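Local coordinates for teichoic acid biosynthesis protein F (Staphylococcus epidermidis, PDB 3L7I), which belongs to the teichoic acid biosynthesis proteins and has a GT-B-type fold built from two parallel-sheet halves, at residues A544-R548 with R582-I587. Residues are numbered along the deposited sequence; the frame is centred on the assembly and turned at random.
Sequences APTWR and RMHYLI
Trp547 and His584 each hold CG opposite the backbone N (chi1 162° and -176°), which turns both rings toward the other segment, where they meet at an oblique angle. The evidence is a centroid distance of 4.3 Å from the six-membered ring of Trp547 to the His584 ring, with planes inclined at 49°, so the pair is neither a parallel stack nor a T-shape. Trp547 CE3 makes the approach, lying over one face of the imidazole, off its centre, at 3.3 Å from His584 CG. His584 is the N-cap of helix 585-588, and the capping bond helps hold the imidazole in this orientation: His584 ND1 accepts from Leu586 N at 3.0 Å. That bond is fairly straight, although the donor is tilted out of the ring plane. Further along the indole, Trp547 CH2 touches Leu586 CD1 at 3.6 Å, and Trp547 CZ3 reaches Ile587 CG1 at 4.2 Å, so the ring packs against the first turn of the helix. No hydrogen bond joins the two segments; nearer the sheet, the geometry supports a CA-H...O contact from Ala544 CA to Arg582 O at 3.5 Å, while Pro545 CD lies 4.1 Å from Met583 SD. The two segments follow the C-terminal ends of neighbouring parallel strands 539-543 and 577-581 in a Rossmann-like half of the GT-B fold. Arg548 forms salt bridges with Asp622 and Asp643, beyond strands 618-621 and 637-640, whereas the Arg582 side chain packs on helix 609-614.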
loop_
_atom_site.group_PDB
_atom_site.type_symbol
_atom_site.label_atom_id
_atom_site.label_comp_id
_atom_site.label_asym_id
_atom_site.label_seq_id
_atom_site.Cartn_x
_atom_site.Cartn_y
_atom_site.Cartn_z
ATOM N N ALA A 544 -38.908 -30.409 30.275
ATOM C CA ALA A 544 -37.880 -29.717 29.506
ATOM C C ALA A 544 -37.155 -30.658 28.563
ATOM O O ALA A 544 -36.099 -31.195 28.889
ATOM C CB ALA A 544 -36.910 -29.048 30.441
ATOM N N PRO A 545 -37.725 -30.850 27.375
ATOM C CA PRO A 545 -37.234 -31.769 26.353
ATOM C C PRO A 545 -36.164 -31.102 25.518
ATOM O O PRO A 545 -36.285 -29.911 25.219
ATOM C CB PRO A 545 -38.463 -31.976 25.462
ATOM C CG PRO A 545 -39.524 -31.005 25.955
ATOM C CD PRO A 545 -38.890 -30.080 26.915
ATOM N N THR A 546 -35.145 -31.837 25.102
ATOM C CA THR A 546 -34.188 -31.229 24.177
ATOM C C THR A 546 -34.788 -30.973 22.802
ATOM O O THR A 546 -35.792 -31.580 22.418
ATOM C CB THR A 546 -32.941 -32.083 23.958
ATOM O OG1 THR A 546 -33.329 -33.457 23.874
ATOM C CG2 THR A 546 -31.950 -31.862 25.083
ATOM N N TRP A 547 -34.119 -30.091 22.060
ATOM C CA TRP A 547 -34.529 -29.715 20.718
ATOM C C TRP A 547 -34.270 -30.856 19.755
ATOM O O TRP A 547 -33.351 -31.652 19.958
ATOM C CB TRP A 547 -33.802 -28.448 20.273
ATOM C CG TRP A 547 -33.842 -28.242 18.806
ATOM C CD1 TRP A 547 -33.014 -28.803 17.885
ATOM C CD2 TRP A 547 -34.765 -27.442 18.076
ATOM N NE1 TRP A 547 -33.357 -28.399 16.628
ATOM C CE2 TRP A 547 -34.437 -27.559 16.714
ATOM C CE3 TRP A 547 -35.847 -26.641 18.435
ATOM C CZ2 TRP A 547 -35.135 -26.902 15.710
ATOM C CZ3 TRP A 547 -36.547 -25.985 17.437
ATOM C CH2 TRP A 547 -36.186 -26.118 16.091
ATOM N N ARG A 548 -35.098 -30.926 18.716
ATOM C CA ARG A 548 -34.985 -31.944 17.679
ATOM C C ARG A 548 -35.282 -31.367 16.290
ATOM O O ARG A 548 -36.407 -30.942 16.010
ATOM C CB ARG A 548 -35.935 -33.108 17.984
ATOM C CG ARG A 548 -35.420 -34.031 19.065
ATOM C CD ARG A 548 -36.514 -34.888 19.625
ATOM N NE ARG A 548 -37.033 -34.373 20.889
ATOM C CZ ARG A 548 -36.970 -35.017 22.054
ATOM N NH1 ARG A 548 -36.413 -36.215 22.127
ATOM N NH2 ARG A 548 -37.473 -34.461 23.149
ATOM N N ARG A 582 -40.716 -25.832 29.534
ATOM C CA ARG A 582 -39.488 -25.150 29.176
ATOM C C ARG A 582 -38.968 -25.650 27.840
ATOM O O ARG A 582 -38.251 -26.645 27.779
ATOM C CB ARG A 582 -38.437 -25.351 30.266
ATOM C CG ARG A 582 -37.059 -24.820 29.881
ATOM C CD ARG A 582 -36.360 -24.109 31.027
ATOM N NE ARG A 582 -36.607 -22.683 30.951
ATOM C CZ ARG A 582 -35.654 -21.761 30.912
ATOM N NH1 ARG A 582 -34.371 -22.105 30.989
ATOM N NH2 ARG A 582 -35.993 -20.482 30.828
ATOM N N MET A 583 -39.309 -24.943 26.775
ATOM C CA MET A 583 -38.996 -25.379 25.418
ATOM C C MET A 583 -37.939 -24.522 24.742
ATOM O O MET A 583 -37.684 -23.406 25.169
ATOM C CB MET A 583 -40.265 -25.294 24.577
ATOM C CG MET A 583 -41.521 -25.537 25.383
ATOM S SD MET A 583 -41.641 -27.297 25.691
ATOM C CE MET A 583 -42.211 -27.830 24.073
ATOM N N HIS A 584 -37.346 -25.041 23.670
ATOM C CA HIS A 584 -36.472 -24.239 22.818
ATOM C C HIS A 584 -37.256 -22.996 22.431
ATOM O O HIS A 584 -38.486 -23.031 22.380
ATOM C CB HIS A 584 -36.058 -25.013 21.554
ATOM C CG HIS A 584 -35.081 -24.281 20.672
ATOM N ND1 HIS A 584 -35.478 -23.454 19.643
ATOM C CD2 HIS A 584 -33.725 -24.270 20.664
ATOM C CE1 HIS A 584 -34.409 -22.959 19.043
ATOM N NE2 HIS A 584 -33.335 -23.439 19.642
ATOM N N TYR A 585 -36.556 -21.900 22.160
ATOM C CA TYR A 585 -37.249 -20.638 21.952
ATOM C C TYR A 585 -38.079 -20.667 20.675
ATOM O O TYR A 585 -39.098 -20.006 20.591
ATOM C CB TYR A 585 -36.277 -19.453 21.961
ATOM C CG TYR A 585 -35.585 -19.208 20.639
ATOM C CD1 TYR A 585 -36.252 -18.581 19.588
ATOM C CD2 TYR A 585 -34.266 -19.598 20.440
ATOM C CE1 TYR A 585 -35.626 -18.357 18.373
ATOM C CE2 TYR A 585 -33.630 -19.379 19.230
ATOM C CZ TYR A 585 -34.316 -18.757 18.199
ATOM O OH TYR A 585 -33.689 -18.532 16.991
ATOM N N LEU A 586 -37.643 -21.439 19.686
ATOM C CA LEU A 586 -38.371 -21.553 18.424
ATOM C C LEU A 586 -39.686 -22.294 18.637
ATOM O O LEU A 586 -40.674 -22.042 17.949
ATOM C CB LEU A 586 -37.534 -22.299 17.379
ATOM C CG LEU A 586 -36.427 -21.560 16.637
ATOM C CD1 LEU A 586 -35.676 -22.545 15.755
ATOM C CD2 LEU A 586 -36.996 -20.424 15.809
ATOM N N ILE A 587 -39.682 -23.226 19.580
ATOM C CA ILE A 587 -40.869 -24.008 19.872
ATOM C C ILE A 587 -41.838 -23.227 20.758
ATOM O O ILE A 587 -43.056 -23.325 20.609
ATOM C CB ILE A 587 -40.512 -25.336 20.566
ATOM C CG1 ILE A 587 -40.215 -26.403 19.521
ATOM C CG2 ILE A 587 -41.656 -25.796 21.462
ATOM C CD1 ILE A 587 -41.065 -27.648 19.719
#